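Local coordinates for AT-rich DNA-binding protein (PDB 2DT5), which represses transcription as a homodimeric, redox-sensing Rex factor that binds AT-rich DNA and responds to the cellular NADH/NAD(+) balance, at the interface of chains A and B. Sequence-based numbering; all coordinates share one arbitrary frame. Chains: chain A/B, AT-rich DNA-binding protein.

Contact 1: the interface of chains A and B. Residues chain A 205, 210; chain B 7, 47-48, 51-52.
A:Met210, in the short 3-10 helix 207-210 at the C-terminal end of chain A, lays its side chain across the ring of B:Tyr51, which belongs to helix 42-51 in the winged-helix DNA-binding domain of chain B. CG of A:Met210, a methylene, stands over the middle of the ring, 3.5 Å from the centroid, as a CH-pi contact. The chain stays extended as far as the sulfur and then bends (chi3 85°), which brings the terminal methyl CE against CB of B:Tyr51 and to 3.5 Å from CE1 of B:Phe52. SD meets the methyl CB of B:Ala7, at the start of helix 7-23, also at 3.5 Å. The phenol of B:Tyr51 is held at its far end as well: the indole NE1 of A:Trp205 donates a hydrogen bond to OH at 2.9 Å, fairly straight at 151° about the hydrogen and with the oxygen tilted 18° from the indole plane. The rim of the B:Tyr51 ring, at CD2, stands over the middle of the B:Phe52 face, so the two rings pack edge to face within chain B. An alanine in place of B:Tyr51 would probably leave the indole N-H without its acceptor and open a gap beneath the A:Met210 methylene. Tip to tip with B:Phe52, the six-membered part of the A:Trp205 indole brings CZ2 to 3.5 Å from the phenylalanine CZ.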
loop_
_atom_site.group_PDB
_atom_site.type_symbol
_atom_site.label_atom_id
_atom_site.label_comp_id
_atom_site.label_asym_id
_atom_site.label_seq_id
_atom_site.Cartn_x
_atom_site.Cartn_y
_atom_site.Cartn_z
ATOM N N TRP A 205 -7.340 -21.173 -1.455
ATOM C CA TRP A 205 -7.349 -20.793 -0.050
ATOM C C TRP A 205 -8.063 -19.466 0.172
ATOM O O TRP A 205 -7.970 -18.543 -0.649
ATOM C CB TRP A 205 -5.923 -20.695 0.468
ATOM C CG TRP A 205 -5.838 -20.541 1.948
ATOM C CD1 TRP A 205 -5.791 -21.546 2.876
ATOM C CD2 TRP A 205 -5.770 -19.312 2.680
ATOM N NE1 TRP A 205 -5.679 -21.015 4.143
ATOM C CE2 TRP A 205 -5.654 -19.647 4.050
ATOM C CE3 TRP A 205 -5.773 -17.958 2.312
ATOM C CZ2 TRP A 205 -5.567 -18.677 5.057
ATOM C CZ3 TRP A 205 -5.684 -16.994 3.320
ATOM C CH2 TRP A 205 -5.572 -17.363 4.673
ATOM N N MET A 210 -9.537 -20.271 8.180
ATOM C CA MET A 210 -8.846 -20.149 9.465
ATOM C C MET A 210 -9.833 -20.107 10.634
ATOM O O MET A 210 -9.450 -20.310 11.790
ATOM C CB MET A 210 -7.984 -18.882 9.499
ATOM C CG MET A 210 -6.783 -18.919 8.558
ATOM S SD MET A 210 -5.855 -17.382 8.610
ATOM C CE MET A 210 -4.739 -17.660 10.031
ATOM N N ALA B 7 -5.294 -11.983 6.505
ATOM C CA ALA B 7 -4.399 -12.965 7.106
ATOM C C ALA B 7 -3.023 -12.968 6.481
ATOM O O ALA B 7 -2.023 -12.947 7.199
ATOM C CB ALA B 7 -5.013 -14.379 7.032
ATOM N N LYS B 47 -2.846 -17.717 17.023
ATOM C CA LYS B 47 -3.835 -18.346 16.161
ATOM C C LYS B 47 -3.295 -18.404 14.720
ATOM O O LYS B 47 -3.379 -19.440 14.057
ATOM C CB LYS B 47 -5.154 -17.567 16.221
ATOM C CG LYS B 47 -6.202 -18.039 15.216
ATOM C CD LYS B 47 -7.504 -17.254 15.347
ATOM C CE LYS B 47 -8.546 -17.720 14.329
ATOM N NZ LYS B 47 -9.903 -17.144 14.589
ATOM N N ASP B 48 -2.712 -17.307 14.247
ATOM C CA ASP B 48 -2.171 -17.265 12.888
ATOM C C ASP B 48 -1.013 -18.233 12.664
ATOM O O ASP B 48 -1.012 -19.013 11.696
ATOM C CB ASP B 48 -1.669 -15.865 12.527
ATOM C CG ASP B 48 -2.786 -14.886 12.234
ATOM O OD1 ASP B 48 -3.951 -15.315 12.065
ATOM O OD2 ASP B 48 -2.478 -13.668 12.163
ATOM N N TYR B 51 -2.171 -21.959 12.903
ATOM C CA TYR B 51 -2.824 -22.375 11.669
ATOM C C TYR B 51 -1.817 -22.712 10.578
ATOM O O TYR B 51 -1.951 -23.724 9.912
ATOM C CB TYR B 51 -3.761 -21.295 11.139
ATOM C CG TYR B 51 -4.448 -21.679 9.838
ATOM C CD1 TYR B 51 -5.602 -22.458 9.846
ATOM C CD2 TYR B 51 -3.947 -21.262 8.602
ATOM C CE1 TYR B 51 -6.255 -22.813 8.668
ATOM C CE2 TYR B 51 -4.596 -21.618 7.402
ATOM C CZ TYR B 51 -5.752 -22.395 7.452
ATOM O OH TYR B 51 -6.407 -22.771 6.304
ATOM N N PHE B 52 -0.803 -21.871 10.404
ATOM C CA PHE B 52 0.193 -22.126 9.371
ATOM C C PHE B 52 1.361 -23.014 9.790
ATOM O O PHE B 52 2.354 -23.107 9.080
ATOM C CB PHE B 52 0.701 -20.799 8.776
ATOM C CG PHE B 52 -0.329 -20.065 7.956
ATOM C CD1 PHE B 52 -1.131 -19.087 8.531
ATOM C CD2 PHE B 52 -0.540 -20.400 6.620
ATOM C CE1 PHE B 52 -2.137 -18.461 7.790
ATOM C CE2 PHE B 52 -1.542 -19.777 5.878
ATOM C CZ PHE B 52 -2.341 -18.810 6.467
#

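Contact 2: the interface of chains A and B. Residues chain A 83, 95, 98, 100-101, 105, 145, 169; chain B 190, 193.
Helix 192-201 of chain B and the turn just before it insert two leucines, B:Leu190 and B:Leu193, into an apolar pocket of the Rossmann-fold domain of chain A. The pocket is lined by strands 81-86, 105-112, 143-146 and 167-170 together with the segment that follows helix 90-97. B:Leu190 points one methyl, CD1, at the centre of the A:Phe101 ring, 3.3 Å from the centroid, and the leucine side chain comes in roughly perpendicular to that of the phenylalanine. The same methyl lies at the edge of the A:Tyr98 ring, 3.8 Å from CD2, and is thus held between a face and an edge. The other methyl of B:Leu190, CD2, turns toward CD1 of A:Leu145 at 4.0 Å. B:Leu193 runs antiparallel to the A:Phe105 side chain, with CB above the middle of the ring at 3.9 Å from its centroid and CD1 reaching CG at 3.8 Å. With CG anti to its carbonyl carbon (chi1 -72°), the B:Leu193 side chain sends CD2 on to the strand leucines, 4.1 Å from CD1 of A:Leu83 and a similar distance from CD2 of A:Leu169. No polar pair bridges the chains here, so the fit rests on shape and burial of hydrocarbon. By seating the C-terminal helix of one subunit in the dinucleotide-binding domain of the other, the site ties the two halves of the repressor dimer together.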
loop_
_atom_site.group_PDB
_atom_site.type_symbol
_atom_site.label_atom_id
_atom_site.label_comp_id
_atom_site.label_asym_id
_atom_site.label_seq_id
_atom_site.Cartn_x
_atom_site.Cartn_y
_atom_site.Cartn_z
ATOM N N LEU A 83 -0.994 19.303 -0.879
ATOM C CA LEU A 83 0.119 18.373 -1.099
ATOM C C LEU A 83 1.069 18.913 -2.167
ATOM O O LEU A 83 0.757 19.826 -2.931
ATOM C CB LEU A 83 -0.273 16.955 -1.573
ATOM C CG LEU A 83 -1.615 16.310 -1.240
ATOM C CD1 LEU A 83 -1.646 14.890 -1.797
ATOM C CD2 LEU A 83 -1.871 16.325 0.271
ATOM N N LEU A 95 2.554 10.247 -10.896
ATOM C CA LEU A 95 1.626 10.516 -9.800
ATOM C C LEU A 95 0.844 11.828 -9.997
ATOM O O LEU A 95 -0.316 11.943 -9.590
ATOM C CB LEU A 95 2.381 10.537 -8.463
ATOM C CG LEU A 95 2.857 9.173 -7.912
ATOM C CD1 LEU A 95 3.901 9.375 -6.788
ATOM C CD2 LEU A 95 1.674 8.396 -7.398
ATOM N N TYR A 98 -2.128 10.926 -11.855
ATOM C CA TYR A 98 -2.969 9.848 -11.321
ATOM C C TYR A 98 -4.262 10.446 -10.758
ATOM O O TYR A 98 -4.220 11.303 -9.875
ATOM C CB TYR A 98 -2.190 9.078 -10.260
ATOM C CG TYR A 98 -2.930 7.915 -9.672
ATOM C CD1 TYR A 98 -3.369 6.863 -10.474
ATOM C CD2 TYR A 98 -3.184 7.859 -8.307
ATOM C CE1 TYR A 98 -4.044 5.773 -9.919
ATOM C CE2 TYR A 98 -3.855 6.788 -7.742
ATOM C CZ TYR A 98 -4.281 5.746 -8.549
ATOM O OH TYR A 98 -4.935 4.687 -7.977
ATOM N N GLY A 100 -6.422 9.497 -8.619
ATOM C CA GLY A 100 -6.906 8.951 -7.365
ATOM C C GLY A 100 -6.711 9.768 -6.103
ATOM O O GLY A 100 -6.722 9.208 -5.019
ATOM N N PHE A 101 -6.540 11.077 -6.202
ATOM C CA PHE A 101 -6.354 11.864 -4.989
ATOM C C PHE A 101 -7.654 12.181 -4.224
ATOM O O PHE A 101 -7.668 12.245 -2.989
ATOM C CB PHE A 101 -5.602 13.163 -5.305
ATOM C CG PHE A 101 -4.134 12.959 -5.593
ATOM C CD1 PHE A 101 -3.691 12.647 -6.877
ATOM C CD2 PHE A 101 -3.196 13.052 -4.570
ATOM C CE1 PHE A 101 -2.329 12.429 -7.138
ATOM C CE2 PHE A 101 -1.835 12.835 -4.815
ATOM C CZ PHE A 101 -1.402 12.523 -6.096
ATOM N N PHE A 105 -7.506 15.669 -0.800
ATOM C CA PHE A 105 -6.070 15.908 -1.008
ATOM C C PHE A 105 -5.795 16.659 -2.299
ATOM O O PHE A 105 -5.974 16.132 -3.385
ATOM C CB PHE A 105 -5.326 14.577 -0.973
ATOM C CG PHE A 105 -5.617 13.768 0.265
ATOM C CD1 PHE A 105 -6.546 12.731 0.236
ATOM C CD2 PHE A 105 -4.988 14.075 1.469
ATOM C CE1 PHE A 105 -6.841 12.011 1.391
ATOM C CE2 PHE A 105 -5.265 13.372 2.628
ATOM C CZ PHE A 105 -6.197 12.331 2.597
ATOM N N LEU A 145 4.715 14.181 -1.213
ATOM C CA LEU A 145 4.945 12.873 -1.753
ATOM C C LEU A 145 6.442 12.884 -2.107
ATOM O O LEU A 145 6.825 13.609 -3.011
ATOM C CB LEU A 145 4.130 12.570 -3.049
ATOM C CG LEU A 145 2.617 12.832 -3.138
ATOM C CD1 LEU A 145 1.912 11.670 -3.842
ATOM C CD2 LEU A 145 2.008 13.066 -1.769
ATOM N N LEU A 169 4.644 11.195 2.544
ATOM C CA LEU A 169 4.342 9.907 1.940
ATOM C C LEU A 169 5.619 9.556 1.192
ATOM O O LEU A 169 5.840 10.032 0.072
ATOM C CB LEU A 169 3.145 9.976 0.988
ATOM C CG LEU A 169 2.673 8.625 0.454
ATOM C CD1 LEU A 169 2.104 7.789 1.585
ATOM C CD2 LEU A 169 1.648 8.823 -0.652
ATOM N N LEU B 190 -1.670 5.735 -3.166
ATOM C CA LEU B 190 -2.169 6.860 -2.386
ATOM C C LEU B 190 -2.899 6.450 -1.105
ATOM O O LEU B 190 -3.393 7.293 -0.365
ATOM C CB LEU B 190 -3.068 7.751 -3.257
ATOM C CG LEU B 190 -2.329 8.469 -4.402
ATOM C CD1 LEU B 190 -3.193 9.590 -4.960
ATOM C CD2 LEU B 190 -1.051 9.050 -3.892
ATOM N N LEU B 193 -2.042 8.321 2.194
ATOM C CA LEU B 193 -2.482 9.686 2.473
ATOM C C LEU B 193 -3.391 9.805 3.693
ATOM O O LEU B 193 -3.237 10.711 4.523
ATOM C CB LEU B 193 -3.217 10.255 1.268
ATOM C CG LEU B 193 -2.339 10.585 0.069
ATOM C CD1 LEU B 193 -3.170 11.186 -1.034
ATOM C CD2 LEU B 193 -1.248 11.552 0.508
#

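Contact 3: the interface of chains A and B. Residues chain A 90-91; chain B 90, 93-94, 97.
This is a polar helix-to-helix patch of the homodimer, where the helices that begin at residue 90 in the two Rossmann domains meet, and it joins the two NAD-binding domains through a salt bridge. A:Arg90 belongs to the glycine-rich GxGxxG stretch, residues 87-92, and reaches across to B:Asp97, just beyond the end of helix 90-96. Both terminal nitrogens of its guanidinium converge on one carboxylate oxygen, OD2: NH1 and NH2 each donate a hydrogen bond to it at 3.0 Å, moderately bent at the hydrogen. OD2 lies in the guanidinium plane, but the carboxylate is turned 44° from that plane. NH2 therefore meets the anti lone pair of OD2, whereas NH1 comes from above the carboxylate plane. A bend in the arginine chain (chi3 -56°) lays the guanidinium flat along the partner helix, with CA of B:Ala94 over its centre, 4.0 Å from CZ. The aliphatic CD rests against CB of B:Ser93, also at 4.0 Å. Nearer the two-fold axis the helix starts come close, and the side-chain CB of A:Arg90 lies 3.5 Å from the backbone carbonyl O of B:Arg90.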
loop_
_atom_site.group_PDB
_atom_site.type_symbol
_atom_site.label_atom_id
_atom_site.label_comp_id
_atom_site.label_asym_id
_atom_site.label_seq_id
_atom_site.Cartn_x
_atom_site.Cartn_y
_atom_site.Cartn_z
ATOM N N ARG A 90 10.183 10.059 -13.187
ATOM C CA ARG A 90 9.196 9.194 -13.802
ATOM C C ARG A 90 8.033 8.877 -12.847
ATOM O O ARG A 90 6.869 9.051 -13.205
ATOM C CB ARG A 90 9.901 7.937 -14.311
ATOM C CG ARG A 90 10.893 8.264 -15.463
ATOM C CD ARG A 90 11.828 7.105 -15.769
ATOM N NE ARG A 90 12.557 6.687 -14.569
ATOM C CZ ARG A 90 13.403 5.661 -14.512
ATOM N NH1 ARG A 90 13.648 4.923 -15.585
ATOM N NH2 ARG A 90 14.010 5.367 -13.372
ATOM N N LEU A 91 8.336 8.465 -11.616
ATOM C CA LEU A 91 7.267 8.156 -10.671
ATOM C C LEU A 91 6.520 9.417 -10.261
ATOM O O LEU A 91 5.302 9.428 -10.204
ATOM C CB LEU A 91 7.818 7.449 -9.419
ATOM C CG LEU A 91 6.815 7.177 -8.285
ATOM C CD1 LEU A 91 5.683 6.318 -8.804
ATOM C CD2 LEU A 91 7.535 6.480 -7.108
ATOM N N ARG B 90 5.998 5.981 -17.912
ATOM C CA ARG B 90 6.658 6.558 -16.756
ATOM C C ARG B 90 6.678 5.618 -15.543
ATOM O O ARG B 90 7.752 5.296 -15.032
ATOM C CB ARG B 90 6.004 7.899 -16.422
ATOM C CG ARG B 90 6.245 8.927 -17.545
ATOM C CD ARG B 90 5.412 10.188 -17.363
ATOM N NE ARG B 90 3.982 9.906 -17.332
ATOM C CZ ARG B 90 3.059 10.803 -17.004
ATOM N NH1 ARG B 90 3.433 12.035 -16.695
ATOM N NH2 ARG B 90 1.778 10.460 -16.934
ATOM N N SER B 93 8.654 2.322 -16.299
ATOM C CA SER B 93 10.106 2.484 -16.368
ATOM C C SER B 93 10.716 2.697 -14.983
ATOM O O SER B 93 11.834 2.259 -14.713
ATOM C CB SER B 93 10.467 3.650 -17.296
ATOM O OG SER B 93 10.012 3.390 -18.621
ATOM N N ALA B 94 9.985 3.384 -14.119
ATOM C CA ALA B 94 10.438 3.621 -12.750
ATOM C C ALA B 94 10.531 2.245 -12.061
ATOM O O ALA B 94 11.508 1.945 -11.380
ATOM C CB ALA B 94 9.438 4.527 -12.009
ATOM N N ASP B 97 13.484 0.019 -12.768
ATOM C CA ASP B 97 14.684 0.438 -12.024
ATOM C C ASP B 97 14.540 0.373 -10.494
ATOM O O ASP B 97 15.485 0.703 -9.781
ATOM C CB ASP B 97 15.106 1.870 -12.382
ATOM C CG ASP B 97 15.711 1.975 -13.767
ATOM O OD1 ASP B 97 16.232 0.959 -14.253
ATOM O OD2 ASP B 97 15.682 3.076 -14.365
#

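Contacts 2 and 3 are neighbours, the centres of their C-alpha atoms about 17 Å apart, and both draw on helix 90-97 of chain A: A:Arg90 and A:Leu91 serve contact 3, while A:Leu95 lines contact 2. The C-alpha centre of contact 1 lies about 33 Å from that of contact 2 and about 36 Å from that of contact 3, where the C-terminal tail of chain A meets the DNA-binding domain of chain B. The stretch from residue 190 to the C-terminus thus supplies contact 2 from one chain and contact 1 from the other. With each contact repeated by the two-fold, this exchange could couple the NAD-binding domains to the DNA-binding domains.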